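Local atomic coordinates of aromatic-amino-acid:2-oxoglutarate transaminase (Candida albicans, PDB entry 6HND), a protein that probably transfers amino groups from aromatic amino acids, and perhaps 2-aminoadipate, to 2-oxo acids with the help of pyridoxal 5'-phosphate. Residues 210-215 / 254-259; 286-291 / 431-436; 170-175 / 360-365; 158-163 / 351-356. All blocks are in the same frame, centred on the assembly; numbering follows the deposited sequence.

Contact 1. Residues 210-215 / 254-259. With K (potassium ion), chain G.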
loop_
_atom_site.group_PDB
_atom_site.type_symbol
_atom_site.label_atom_id
_atom_site.label_comp_id
_atom_site.label_asym_id
_atom_site.label_seq_id
_atom_site.Cartn_x
_atom_site.Cartn_y
_atom_site.Cartn_z
ATOM N N ILE B 210 11.842 11.568 -28.233
ATOM C CA ILE B 210 10.874 10.701 -28.940
ATOM C C ILE B 210 10.802 11.181 -30.376
ATOM O O ILE B 210 10.734 12.392 -30.602
ATOM C CB ILE B 210 9.513 10.748 -28.242
ATOM C CG1 ILE B 210 9.530 9.859 -26.997
ATOM C CG2 ILE B 210 8.409 10.368 -29.217
ATOM C CD1 ILE B 210 8.351 10.087 -26.111
ATOM N N ASN B 211 10.858 10.240 -31.313
ATOM C CA ASN B 211 10.639 10.506 -32.752
ATOM C C ASN B 211 9.111 10.525 -32.966
ATOM O O ASN B 211 8.462 9.549 -32.580
ATOM C CB ASN B 211 11.428 9.473 -33.556
ATOM C CG ASN B 211 11.012 9.394 -35.010
ATOM O OD1 ASN B 211 10.589 10.390 -35.580
ATOM N ND2 ASN B 211 11.126 8.216 -35.610
ATOM N N PHE B 212 8.568 11.572 -33.602
ATOM C CA PHE B 212 7.112 11.798 -33.808
ATOM C C PHE B 212 6.659 11.488 -35.243
ATOM O O PHE B 212 5.477 11.739 -35.529
ATOM C CB PHE B 212 6.762 13.228 -33.397
ATOM C CG PHE B 212 6.589 13.375 -31.906
ATOM C CD1 PHE B 212 7.672 13.673 -31.084
ATOM C CD2 PHE B 212 5.355 13.156 -31.318
ATOM C CE1 PHE B 212 7.499 13.803 -29.714
ATOM C CE2 PHE B 212 5.198 13.252 -29.945
ATOM C CZ PHE B 212 6.270 13.572 -29.145
ATOM N N ASP B 213 7.504 10.874 -36.081
ATOM C CA ASP B 213 7.076 10.290 -37.389
ATOM C C ASP B 213 5.957 9.250 -37.185
ATOM O O ASP B 213 5.911 8.578 -36.114
ATOM C CB ASP B 213 8.235 9.603 -38.112
ATOM C CG ASP B 213 9.375 10.505 -38.575
ATOM O OD1 ASP B 213 9.215 11.758 -38.522
ATOM O OD2 ASP B 213 10.439 9.936 -38.979
ATOM N N ASN B 214 5.109 9.058 -38.192
ATOM C CA ASN B 214 3.956 8.119 -38.091
ATOM C C ASN B 214 4.422 6.673 -37.889
ATOM O O ASN B 214 3.638 5.901 -37.326
ATOM C CB ASN B 214 3.044 8.215 -39.304
ATOM C CG ASN B 214 2.354 9.555 -39.337
ATOM O OD1 ASN B 214 2.677 10.399 -40.168
ATOM N ND2 ASN B 214 1.452 9.775 -38.401
ATOM N N ASP B 215 5.631 6.324 -38.338
ATOM C CA ASP B 215 6.199 4.948 -38.282
ATOM C C ASP B 215 7.174 4.850 -37.099
ATOM O O ASP B 215 7.981 3.907 -37.080
ATOM C CB ASP B 215 6.863 4.567 -39.618
ATOM C CG ASP B 215 8.119 5.351 -39.996
ATOM O OD1 ASP B 215 8.434 6.386 -39.331
ATOM O OD2 ASP B 215 8.800 4.932 -40.954
ATOM N N THR B 254 2.493 9.097 -25.870
ATOM C CA THR B 254 2.553 9.256 -27.350
ATOM C C THR B 254 1.798 8.147 -28.083
ATOM O O THR B 254 1.497 8.359 -29.239
ATOM C CB THR B 254 3.989 9.382 -27.872
ATOM O OG1 THR B 254 4.703 8.174 -27.612
ATOM C CG2 THR B 254 4.712 10.564 -27.261
ATOM N N GLY B 255 1.551 6.999 -27.450
ATOM C CA GLY B 255 0.862 5.834 -28.048
ATOM C C GLY B 255 1.783 4.952 -28.878
ATOM O O GLY B 255 1.292 3.945 -29.374
ATOM N N PHE B 256 3.080 5.274 -29.017
ATOM C CA PHE B 256 4.039 4.491 -29.848
ATOM C C PHE B 256 4.338 3.127 -29.210
ATOM O O PHE B 256 4.179 2.943 -27.988
ATOM C CB PHE B 256 5.341 5.258 -30.093
ATOM C CG PHE B 256 5.212 6.485 -30.968
ATOM C CD1 PHE B 256 4.681 6.395 -32.240
ATOM C CD2 PHE B 256 5.650 7.723 -30.529
ATOM C CE1 PHE B 256 4.554 7.516 -33.044
ATOM C CE2 PHE B 256 5.530 8.847 -31.338
ATOM C CZ PHE B 256 4.981 8.741 -32.595
ATOM N N THR B 257 4.711 2.175 -30.053
ATOM C CA THR B 257 5.042 0.783 -29.678
ATOM C C THR B 257 6.352 0.387 -30.349
ATOM O O THR B 257 6.435 0.482 -31.601
ATOM C CB THR B 257 3.939 -0.200 -30.058
ATOM O OG1 THR B 257 2.780 0.176 -29.330
ATOM C CG2 THR B 257 4.297 -1.636 -29.741
ATOM N N GLN B 258 7.335 -0.017 -29.542
ATOM C CA GLN B 258 8.673 -0.426 -30.029
ATOM C C GLN B 258 8.513 -1.790 -30.696
ATOM O O GLN B 258 7.912 -2.679 -30.061
ATOM C CB GLN B 258 9.691 -0.480 -28.886
ATOM C CG GLN B 258 10.053 0.878 -28.312
ATOM C CD GLN B 258 10.878 0.740 -27.055
ATOM O OE1 GLN B 258 11.402 -0.330 -26.735
ATOM N NE2 GLN B 258 11.006 1.831 -26.331
ATOM N N SER B 259 9.013 -1.917 -31.928
ATOM C CA SER B 259 9.140 -3.195 -32.673
ATOM C C SER B 259 10.048 -4.156 -31.899
ATOM O O SER B 259 10.880 -3.685 -31.072
ATOM C CB SER B 259 9.695 -2.959 -34.055
ATOM O OG SER B 259 11.084 -2.666 -33.988
HETATM K K K G . 10.586 7.349 -39.911
#
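Phe256 pushes its ring into the bend of 210-215 and meets more of that segment than any other residue of 254-259. Its CB leaves toward 210-215, and CG stands anti to the carbonyl carbon (chi1 -68°). One ring side, CD2 and CE2, lies against the CG2 methyl of Ile210, with CE2 3.9 Å from CG2. CE2 also comes within 3.3 Å of Asn211 O. At the tip CZ reaches Phe212 CA, while on the other side CE1 is 3.5 Å from Asp213 O. Ile210 and Thr254 meet tip to tip, CD1 to CG2 at 3.8 Å, and the same Thr254 methyl touches CE2 of the Phe212 ring. Thr254 OG1 is hydrogen-bonded to Gln251. An Asx turn shapes the bend: Asp213 N donates to Asn211 OD1 at 3.2 Å. Beyond it the potassium ion is bound by Asp213 OD2 at 2.8 Å and Asp215 OD1 at 2.4 Å. The contact joins two loops of the aminotransferase fold: 210-215 runs from strand 204-208 toward helix 221-229. The loop holding 254-259 leads from strand 243-246 into helix 260-272, whose N-cap is Ser259.

Contact 2. Residues 286-291 / 431-436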
loop_
_atom_site.group_PDB
_atom_site.type_symbol
_atom_site.label_atom_id
_atom_site.label_comp_id
_atom_site.label_asym_id
_atom_site.label_seq_id
_atom_site.Cartn_x
_atom_site.Cartn_y
_atom_site.Cartn_z
ATOM N N LEU B 286 -3.671 -4.780 -24.803
ATOM C CA LEU B 286 -4.738 -4.154 -25.639
ATOM C C LEU B 286 -4.128 -3.741 -26.979
ATOM O O LEU B 286 -3.884 -2.557 -27.177
ATOM C CB LEU B 286 -5.337 -2.981 -24.865
ATOM C CG LEU B 286 -5.866 -3.346 -23.476
ATOM C CD1 LEU B 286 -6.292 -2.096 -22.720
ATOM C CD2 LEU B 286 -7.011 -4.360 -23.553
ATOM N N THR B 287 -3.841 -4.720 -27.844
ATOM C CA THR B 287 -3.215 -4.516 -29.174
ATOM C C THR B 287 -4.327 -4.033 -30.108
ATOM O O THR B 287 -5.440 -4.561 -29.999
ATOM C CB THR B 287 -2.508 -5.786 -29.678
ATOM O OG1 THR B 287 -3.493 -6.823 -29.758
ATOM C CG2 THR B 287 -1.376 -6.227 -28.776
ATOM N N LEU B 288 -4.046 -3.039 -30.954
ATOM C CA LEU B 288 -5.075 -2.387 -31.805
ATOM C C LEU B 288 -4.648 -2.509 -33.259
ATOM O O LEU B 288 -3.559 -2.049 -33.599
ATOM C CB LEU B 288 -5.214 -0.917 -31.395
ATOM C CG LEU B 288 -5.362 -0.641 -29.904
ATOM C CD1 LEU B 288 -5.348 0.851 -29.641
ATOM C CD2 LEU B 288 -6.629 -1.268 -29.357
ATOM N N PRO B 289 -5.468 -3.118 -34.145
ATOM C CA PRO B 289 -5.177 -3.138 -35.576
ATOM C C PRO B 289 -5.169 -1.711 -36.138
ATOM O O PRO B 289 -5.836 -0.831 -35.553
ATOM C CB PRO B 289 -6.282 -3.961 -36.248
ATOM C CG PRO B 289 -7.207 -4.425 -35.136
ATOM C CD PRO B 289 -6.735 -3.783 -33.838
ATOM N N LYS B 290 -4.403 -1.489 -37.214
ATOM C CA LYS B 290 -4.248 -0.132 -37.807
ATOM C C LYS B 290 -5.617 0.363 -38.301
ATOM O O LYS B 290 -6.506 -0.456 -38.627
ATOM C CB LYS B 290 -3.111 -0.086 -38.833
ATOM C CG LYS B 290 -3.381 -0.578 -40.241
ATOM C CD LYS B 290 -2.458 0.106 -41.256
ATOM C CE LYS B 290 -1.941 -0.821 -42.340
ATOM N NZ LYS B 290 -3.036 -1.382 -43.171
ATOM N N TYR B 291 -5.822 1.670 -38.254
ATOM C CA TYR B 291 -7.128 2.301 -38.544
ATOM C C TYR B 291 -7.692 1.805 -39.882
ATOM O O TYR B 291 -6.971 1.790 -40.901
ATOM C CB TYR B 291 -7.008 3.824 -38.585
ATOM C CG TYR B 291 -8.246 4.504 -39.085
ATOM C CD1 TYR B 291 -9.279 4.795 -38.215
ATOM C CD2 TYR B 291 -8.388 4.851 -40.422
ATOM C CE1 TYR B 291 -10.436 5.414 -38.660
ATOM C CE2 TYR B 291 -9.534 5.494 -40.876
ATOM C CZ TYR B 291 -10.569 5.751 -39.995
ATOM O OH TYR B 291 -11.716 6.350 -40.410
ATOM N N ILE B 431 -1.323 10.388 -34.652
ATOM C CA ILE B 431 -0.611 9.085 -34.652
ATOM C C ILE B 431 -1.648 7.986 -34.390
ATOM O O ILE B 431 -2.367 8.108 -33.392
ATOM C CB ILE B 431 0.513 9.050 -33.607
ATOM C CG1 ILE B 431 1.407 10.295 -33.667
ATOM C CG2 ILE B 431 1.313 7.763 -33.770
ATOM C CD1 ILE B 431 2.015 10.554 -35.037
ATOM N N ASP B 432 -1.686 6.969 -35.253
ATOM C CA ASP B 432 -2.418 5.694 -35.059
ATOM C C ASP B 432 -1.684 4.852 -34.010
ATOM O O ASP B 432 -0.623 4.299 -34.288
ATOM C CB ASP B 432 -2.578 4.966 -36.396
ATOM C CG ASP B 432 -3.673 3.906 -36.404
ATOM O OD1 ASP B 432 -4.430 3.807 -35.408
ATOM O OD2 ASP B 432 -3.745 3.158 -37.402
ATOM N N PRO B 433 -2.203 4.741 -32.760
ATOM C CA PRO B 433 -1.581 3.898 -31.735
ATOM C C PRO B 433 -1.768 2.407 -32.030
ATOM O O PRO B 433 -2.815 2.042 -32.522
ATOM C CB PRO B 433 -2.357 4.242 -30.469
ATOM C CG PRO B 433 -3.755 4.582 -31.007
ATOM C CD PRO B 433 -3.460 5.341 -32.283
ATOM N N LYS B 434 -0.753 1.601 -31.708
ATOM C CA LYS B 434 -0.723 0.139 -31.945
ATOM C C LYS B 434 -1.210 -0.590 -30.707
ATOM O O LYS B 434 -1.497 -1.804 -30.825
ATOM C CB LYS B 434 0.687 -0.318 -32.307
ATOM C CG LYS B 434 1.210 0.242 -33.620
ATOM C CD LYS B 434 2.231 -0.640 -34.282
ATOM C CE LYS B 434 3.449 0.096 -34.810
ATOM N NZ LYS B 434 3.155 1.456 -35.305
ATOM N N ALA B 435 -1.368 0.118 -29.583
ATOM C CA ALA B 435 -1.888 -0.500 -28.342
ATOM C C ALA B 435 -2.380 0.560 -27.374
ATOM O O ALA B 435 -1.949 1.724 -27.501
ATOM C CB ALA B 435 -0.826 -1.366 -27.715
ATOM N N GLY B 436 -3.274 0.150 -26.472
ATOM C CA GLY B 436 -3.650 0.895 -25.253
ATOM C C GLY B 436 -4.833 1.831 -25.450
ATOM O O GLY B 436 -5.787 1.444 -26.168
HETATM O O HOH W 1 -3.205 0.609 -34.594
#
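Leu286 O and Lys434 O each accept a backbone N-H from the facing segment, pairing two loops that run in nearly opposite directions. Gly436 N donates to Leu286 O at 2.9 Å, in the carbonyl plane; Leu288 N donates to Lys434 O at 2.8 Å from above that group's plane. Between these bonds Thr287 and Ala435 form a single beta bridge. Leu286 O is further approached by Ala435 CA, a C-H...O contact of 3.1 Å. Farther on, the side chain of Asp432 replaces a backbone acceptor: its OD2 takes Tyr291 N at 2.7 Å on the syn side, in an almost straight bond (N-H...O 173°). With chi1 at -161°, Asp432 CG is anti to its own backbone N, on the side of 286-291. OD1 makes a salt bridge to Lys410 of helix 392-418, so both carboxylate oxygens have partners. A water lies in reach of both Leu288 O and Pro433 O. Leu288 covers the backbone of the other segment, CD1 3.6 Å from Gly436 O, and makes an apolar contact with Pro433, CD1 to CG at 4.3 Å. Thr287 OG1 is hydrogen-bonded to Arg403. This isolated bridge ties the loop that follows Tyr283, which binds pyridoxal phosphate, to the loop between strands 428-430 and 438-443 of the four-stranded antiparallel sheet, a junction of two parts of the aminotransferase fold.

Contact 3. Residues 170-175 / 360-365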
loop_
_atom_site.group_PDB
_atom_site.type_symbol
_atom_site.label_atom_id
_atom_site.label_comp_id
_atom_site.label_asym_id
_atom_site.label_seq_id
_atom_site.Cartn_x
_atom_site.Cartn_y
_atom_site.Cartn_z
ATOM N N LEU B 170 6.694 0.763 -10.017
ATOM C CA LEU B 170 7.675 1.775 -10.496
ATOM C C LEU B 170 8.491 2.368 -9.337
ATOM O O LEU B 170 9.688 2.653 -9.519
ATOM C CB LEU B 170 6.922 2.885 -11.229
ATOM C CG LEU B 170 6.258 2.485 -12.546
ATOM C CD1 LEU B 170 5.445 3.650 -13.079
ATOM C CD2 LEU B 170 7.294 2.014 -13.555
ATOM N N ASN B 171 7.876 2.583 -8.185
ATOM C CA ASN B 171 8.593 3.088 -6.990
ATOM C C ASN B 171 9.525 1.989 -6.467
ATOM O O ASN B 171 10.663 2.285 -6.120
ATOM C CB ASN B 171 7.629 3.584 -5.922
ATOM C CG ASN B 171 8.394 4.192 -4.774
ATOM O OD1 ASN B 171 9.150 5.149 -5.015
ATOM N ND2 ASN B 171 8.222 3.635 -3.569
ATOM N N LYS B 172 9.047 0.756 -6.448
ATOM C CA LYS B 172 9.850 -0.422 -6.074
ATOM C C LYS B 172 11.077 -0.512 -6.996
ATOM O O LYS B 172 12.176 -0.786 -6.503
ATOM C CB LYS B 172 8.935 -1.644 -6.118
ATOM C CG LYS B 172 7.972 -1.774 -4.936
ATOM C CD LYS B 172 6.873 -2.827 -5.172
ATOM C CE LYS B 172 6.356 -3.426 -3.885
ATOM N NZ LYS B 172 5.701 -2.429 -2.987
ATOM N N ALA B 173 10.903 -0.285 -8.297
ATOM C CA ALA B 173 11.969 -0.425 -9.302
ATOM C C ALA B 173 12.948 0.734 -9.171
ATOM O O ALA B 173 14.142 0.490 -9.261
ATOM C CB ALA B 173 11.375 -0.430 -10.683
ATOM N N ALA B 174 12.461 1.966 -9.060
ATOM C CA ALA B 174 13.330 3.142 -8.838
ATOM C C ALA B 174 14.175 2.887 -7.584
ATOM O O ALA B 174 15.400 3.040 -7.650
ATOM C CB ALA B 174 12.508 4.392 -8.701
ATOM N N ASP B 175 13.562 2.396 -6.507
ATOM C CA ASP B 175 14.294 2.136 -5.237
ATOM C C ASP B 175 15.378 1.070 -5.454
ATOM O O ASP B 175 16.502 1.290 -4.997
ATOM C CB ASP B 175 13.363 1.698 -4.117
ATOM C CG ASP B 175 14.123 1.344 -2.858
ATOM O OD1 ASP B 175 14.599 2.297 -2.185
ATOM O OD2 ASP B 175 14.278 0.130 -2.607
ATOM N N ASP B 360 14.033 -9.942 -3.973
ATOM C CA ASP B 360 14.336 -10.076 -2.523
ATOM C C ASP B 360 14.554 -8.686 -1.929
ATOM O O ASP B 360 14.143 -8.452 -0.774
ATOM C CB ASP B 360 15.576 -10.940 -2.251
ATOM C CG ASP B 360 15.350 -12.422 -2.470
ATOM O OD1 ASP B 360 14.156 -12.840 -2.462
ATOM O OD2 ASP B 360 16.372 -13.149 -2.692
ATOM N N ALA B 361 15.252 -7.832 -2.663
ATOM C CA ALA B 361 15.558 -6.447 -2.261
ATOM C C ALA B 361 14.250 -5.648 -2.254
ATOM O O ALA B 361 14.039 -4.916 -1.281
ATOM C CB ALA B 361 16.610 -5.849 -3.157
ATOM N N VAL B 362 13.376 -5.829 -3.245
ATOM C CA VAL B 362 12.034 -5.166 -3.263
ATOM C C VAL B 362 11.247 -5.595 -2.010
ATOM O O VAL B 362 10.575 -4.727 -1.350
ATOM C CB VAL B 362 11.239 -5.416 -4.558
ATOM C CG1 VAL B 362 9.815 -4.905 -4.456
ATOM C CG2 VAL B 362 11.901 -4.785 -5.771
ATOM N N LYS B 363 11.321 -6.866 -1.652
ATOM C CA LYS B 363 10.627 -7.404 -0.456
ATOM C C LYS B 363 11.049 -6.601 0.779
ATOM O O LYS B 363 10.145 -6.162 1.542
ATOM C CB LYS B 363 10.891 -8.898 -0.248
ATOM C CG LYS B 363 9.953 -9.555 0.758
ATOM C CD LYS B 363 10.635 -10.309 1.882
ATOM C CE LYS B 363 10.043 -10.030 3.257
ATOM N NZ LYS B 363 11.078 -9.690 4.273
ATOM N N ASN B 364 12.355 -6.389 0.974
ATOM C CA ASN B 364 12.859 -5.704 2.189
ATOM C C ASN B 364 12.379 -4.250 2.163
ATOM O O ASN B 364 12.101 -3.726 3.272
ATOM C CB ASN B 364 14.370 -5.868 2.380
ATOM C CG ASN B 364 14.818 -7.307 2.619
ATOM O OD1 ASN B 364 14.085 -8.117 3.181
ATOM N ND2 ASN B 364 16.022 -7.643 2.168
ATOM N N TYR B 365 12.282 -3.608 0.977
ATOM C CA TYR B 365 11.750 -2.217 0.821
ATOM C C TYR B 365 10.265 -2.181 1.204
ATOM O O TYR B 365 9.840 -1.260 1.916
ATOM C CB TYR B 365 11.865 -1.710 -0.619
ATOM C CG TYR B 365 11.446 -0.273 -0.849
ATOM C CD1 TYR B 365 11.794 0.728 0.041
ATOM C CD2 TYR B 365 10.732 0.095 -1.974
ATOM C CE1 TYR B 365 11.476 2.054 -0.192
ATOM C CE2 TYR B 365 10.392 1.413 -2.219
ATOM C CZ TYR B 365 10.786 2.403 -1.337
ATOM O OH TYR B 365 10.455 3.707 -1.554
#
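Tyr365 reaches from helix 360-365 across to helix 170-175 and sets one face of its ring against the carboxylate of Asp175, with Asn171 at the ring edge. The carboxylate stacks on that face, its plane 9° from that of the ring and CG 3.5 Å above the centre. OD2 lies 3.4 Å from Tyr365 CG, and CB makes a CH-pi contact with the same ring. Asn171 ND2 donates to Tyr365 OH at 3.0 Å, the hydroxyl tilted from the amide plane and the N-H...O angle bent to 144°. CG of Tyr365 and CG of Asp175 are each anti to their own backbone N, which brings ring and carboxylate together. Beside this polar group, Val362 CG1 packs across the Lys172 chain, 3.7 Å from CG and 3.8 Å from CE, so the aliphatic part of the lysine does the touching while NZ forms a salt bridge with Asp168.

In the second shell, Arg11 and Arg15 form salt bridges to Asp175 OD1, which would offset the carboxylate's charge beside the aromatic ring. Val369 of the second subunit packs on both Asn171 and Tyr365, bringing the contact to the dimer interface. The helix axes approach to 9.8 Å with their directions 111° apart. This is steeply crossed helix packing in the aminotransferase fold; helix 166-177 starts at the cofactor pocket, which includes Ala166 and Ser167.

Contact 4. Residues 158-163 / 351-356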
loop_
_atom_site.group_PDB
_atom_site.type_symbol
_atom_site.label_atom_id
_atom_site.label_comp_id
_atom_site.label_asym_id
_atom_site.label_seq_id
_atom_site.Cartn_x
_atom_site.Cartn_y
_atom_site.Cartn_z
ATOM N N TRP B 158 14.116 -15.955 -12.247
ATOM C CA TRP B 158 13.183 -14.810 -12.121
ATOM C C TRP B 158 12.107 -15.172 -11.105
ATOM O O TRP B 158 11.926 -16.391 -10.812
ATOM C CB TRP B 158 12.560 -14.437 -13.468
ATOM C CG TRP B 158 11.728 -15.500 -14.120
ATOM C CD1 TRP B 158 12.185 -16.441 -14.992
ATOM C CD2 TRP B 158 10.297 -15.649 -14.098
ATOM N NE1 TRP B 158 11.153 -17.182 -15.490
ATOM C CE2 TRP B 158 9.980 -16.726 -14.966
ATOM C CE3 TRP B 158 9.248 -14.989 -13.438
ATOM C CZ2 TRP B 158 8.681 -17.190 -15.153
ATOM C CZ3 TRP B 158 7.961 -15.463 -13.600
ATOM C CH2 TRP B 158 7.683 -16.544 -14.452
ATOM N N ASN B 159 11.400 -14.154 -10.630
ATOM C CA ASN B 159 10.246 -14.348 -9.726
ATOM C C ASN B 159 9.269 -13.175 -9.868
ATOM O O ASN B 159 9.602 -12.174 -10.527
ATOM C CB ASN B 159 10.763 -14.575 -8.301
ATOM C CG ASN B 159 9.751 -15.190 -7.366
ATOM O OD1 ASN B 159 8.703 -15.709 -7.795
ATOM N ND2 ASN B 159 10.051 -15.067 -6.078
ATOM N N VAL B 160 8.075 -13.327 -9.302
ATOM C CA VAL B 160 7.047 -12.266 -9.285
ATOM C C VAL B 160 6.883 -11.801 -7.833
ATOM O O VAL B 160 7.297 -12.520 -6.925
ATOM C CB VAL B 160 5.740 -12.750 -9.954
ATOM C CG1 VAL B 160 5.943 -12.969 -11.434
ATOM C CG2 VAL B 160 5.178 -14.016 -9.353
ATOM N N PHE B 161 6.263 -10.638 -7.656
ATOM C CA PHE B 161 5.977 -9.976 -6.362
ATOM C C PHE B 161 4.694 -9.147 -6.510
ATOM O O PHE B 161 4.650 -8.259 -7.375
ATOM C CB PHE B 161 7.155 -9.086 -5.989
ATOM C CG PHE B 161 7.129 -8.584 -4.581
ATOM C CD1 PHE B 161 6.422 -7.443 -4.252
ATOM C CD2 PHE B 161 7.848 -9.233 -3.591
ATOM C CE1 PHE B 161 6.423 -6.970 -2.952
ATOM C CE2 PHE B 161 7.864 -8.748 -2.297
ATOM C CZ PHE B 161 7.148 -7.615 -1.983
ATOM N N ILE B 162 3.686 -9.429 -5.693
ATOM C CA ILE B 162 2.392 -8.700 -5.742
ATOM C C ILE B 162 2.644 -7.266 -5.253
ATOM O O ILE B 162 3.248 -7.099 -4.169
ATOM C CB ILE B 162 1.316 -9.422 -4.919
ATOM C CG1 ILE B 162 1.101 -10.859 -5.389
ATOM C CG2 ILE B 162 0.025 -8.615 -4.921
ATOM C CD1 ILE B 162 0.960 -11.005 -6.902
ATOM N N THR B 163 2.181 -6.283 -6.036
ATOM C CA THR B 163 2.249 -4.833 -5.727
ATOM C C THR B 163 0.850 -4.255 -5.559
ATOM O O THR B 163 -0.142 -4.987 -5.749
ATOM C CB THR B 163 2.961 -4.076 -6.842
ATOM O OG1 THR B 163 2.092 -4.164 -7.977
ATOM C CG2 THR B 163 4.331 -4.651 -7.148
ATOM N N PHE B 351 1.688 -6.542 -10.224
ATOM C CA PHE B 351 2.881 -7.341 -9.864
ATOM C C PHE B 351 4.084 -6.826 -10.644
ATOM O O PHE B 351 3.922 -6.152 -11.666
ATOM C CB PHE B 351 2.605 -8.840 -10.058
ATOM C CG PHE B 351 2.279 -9.262 -11.465
ATOM C CD1 PHE B 351 0.980 -9.198 -11.943
ATOM C CD2 PHE B 351 3.272 -9.729 -12.302
ATOM C CE1 PHE B 351 0.692 -9.595 -13.238
ATOM C CE2 PHE B 351 2.984 -10.100 -13.605
ATOM C CZ PHE B 351 1.699 -10.025 -14.074
ATOM N N ILE B 352 5.261 -7.193 -10.166
ATOM C CA ILE B 352 6.526 -7.008 -10.908
ATOM C C ILE B 352 7.110 -8.394 -11.198
ATOM O O ILE B 352 6.759 -9.374 -10.502
ATOM C CB ILE B 352 7.515 -6.077 -10.185
ATOM C CG1 ILE B 352 7.914 -6.602 -8.812
ATOM C CG2 ILE B 352 6.948 -4.667 -10.138
ATOM C CD1 ILE B 352 8.897 -5.740 -8.107
ATOM N N VAL B 353 7.916 -8.452 -12.257
ATOM C CA VAL B 353 8.672 -9.648 -12.698
ATOM C C VAL B 353 10.109 -9.176 -12.804
ATOM O O VAL B 353 10.296 -8.122 -13.425
ATOM C CB VAL B 353 8.172 -10.166 -14.050
ATOM C CG1 VAL B 353 8.788 -11.513 -14.413
ATOM C CG2 VAL B 353 6.653 -10.195 -14.112
ATOM N N GLY B 354 11.031 -9.905 -12.180
ATOM C CA GLY B 354 12.470 -9.599 -12.187
ATOM C C GLY B 354 13.285 -10.734 -11.609
ATOM O O GLY B 354 12.686 -11.781 -11.219
ATOM N N HIS B 355 14.610 -10.553 -11.564
ATOM C CA HIS B 355 15.547 -11.537 -10.969
ATOM C C HIS B 355 15.179 -11.768 -9.496
ATOM O O HIS B 355 14.852 -10.771 -8.774
ATOM C CB HIS B 355 17.014 -11.096 -11.154
ATOM C CG HIS B 355 17.987 -12.222 -10.983
ATOM N ND1 HIS B 355 18.544 -12.533 -9.759
ATOM C CD2 HIS B 355 18.458 -13.140 -11.871
ATOM C CE1 HIS B 355 19.324 -13.583 -9.906
ATOM N NE2 HIS B 355 19.289 -13.977 -11.197
ATOM N N LYS B 356 15.250 -13.027 -9.063
ATOM C CA LYS B 356 15.156 -13.460 -7.647
ATOM C C LYS B 356 15.781 -12.405 -6.729
ATOM O O LYS B 356 15.165 -12.095 -5.693
ATOM C CB LYS B 356 15.868 -14.806 -7.449
ATOM C CG LYS B 356 14.983 -15.970 -7.021
ATOM C CD LYS B 356 15.107 -17.239 -7.891
ATOM C CE LYS B 356 16.528 -17.698 -8.189
ATOM N NZ LYS B 356 17.350 -17.882 -6.965
HETATM O O HOH W 2 12.946 -13.670 -4.950
#
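Trp158 and Val353 lie side by side, pointing the same way, at the outer edge of the mixed seven-stranded sheet of the aminotransferase fold, where strand 158-163 pairs antiparallel with strand 351-355. CE3 of the indole touches Val353 CG1 at 3.6 Å. The next pair, Val160 and Val353, is also side by side, CG1 to CG2 at 3.9 Å, and Val160 CG1 sits in plane at the edge of the Trp158 ring. Ile162 approaches Phe351 obliquely, CD1 to CB at 4.2 Å. Phe351 CG lies between its backbone N and carbonyl carbon (chi1 62°), and Val353 CG2 meets this ring at its edge, in plane. This face is covered by helix 137-151, through Leu140, Ile147 and Ile148.

On the other face Phe161 CB meets Ile352 CG1 at 3.8 Å, while the phenyl ring leads away toward helix 356-369. Thr163 crosses Ile352 at about a right angle, methyl to methyl, and its OG1 is hydrogen-bonded to Gly165 O. Asn159 turns to the same side as Phe161; its OD1 is held by Arg144 and also takes a weak bond from Val160 N. Four backbone bonds join the strands in the hydrogen-bonded pairs Asn159-Gly354 and Phe161-Ile352. In the first pair, Asn159 N donates to Gly354 O at 2.8 Å, the donor lying almost in line with the C=O bond (174°).

How the contacts relate
The four contacts form two groups on opposite sides of the chain's centre. Contacts 3 and 4, centres 10 Å apart, are adjacent layers: the two strands of contact 4 lead into the two helices of contact 3, strand 158-163 into helix 166-177 and strand 350-355 into helix 356-369, and Phe161 packs on Lys172 and Lys363. Contacts 1 and 2, centres 11 Å apart, meet through Ile431, whose CG2 is 3.3 Å from Phe256 CE1. About 30 Å separates the centres of contacts 1 and 3. Along the chain contact 1 closes before contact 2 opens, whereas contacts 3 and 4 cross. Both groups approach the pyridoxal phosphate, so distant parts of the sequence are brought together around the cofactor.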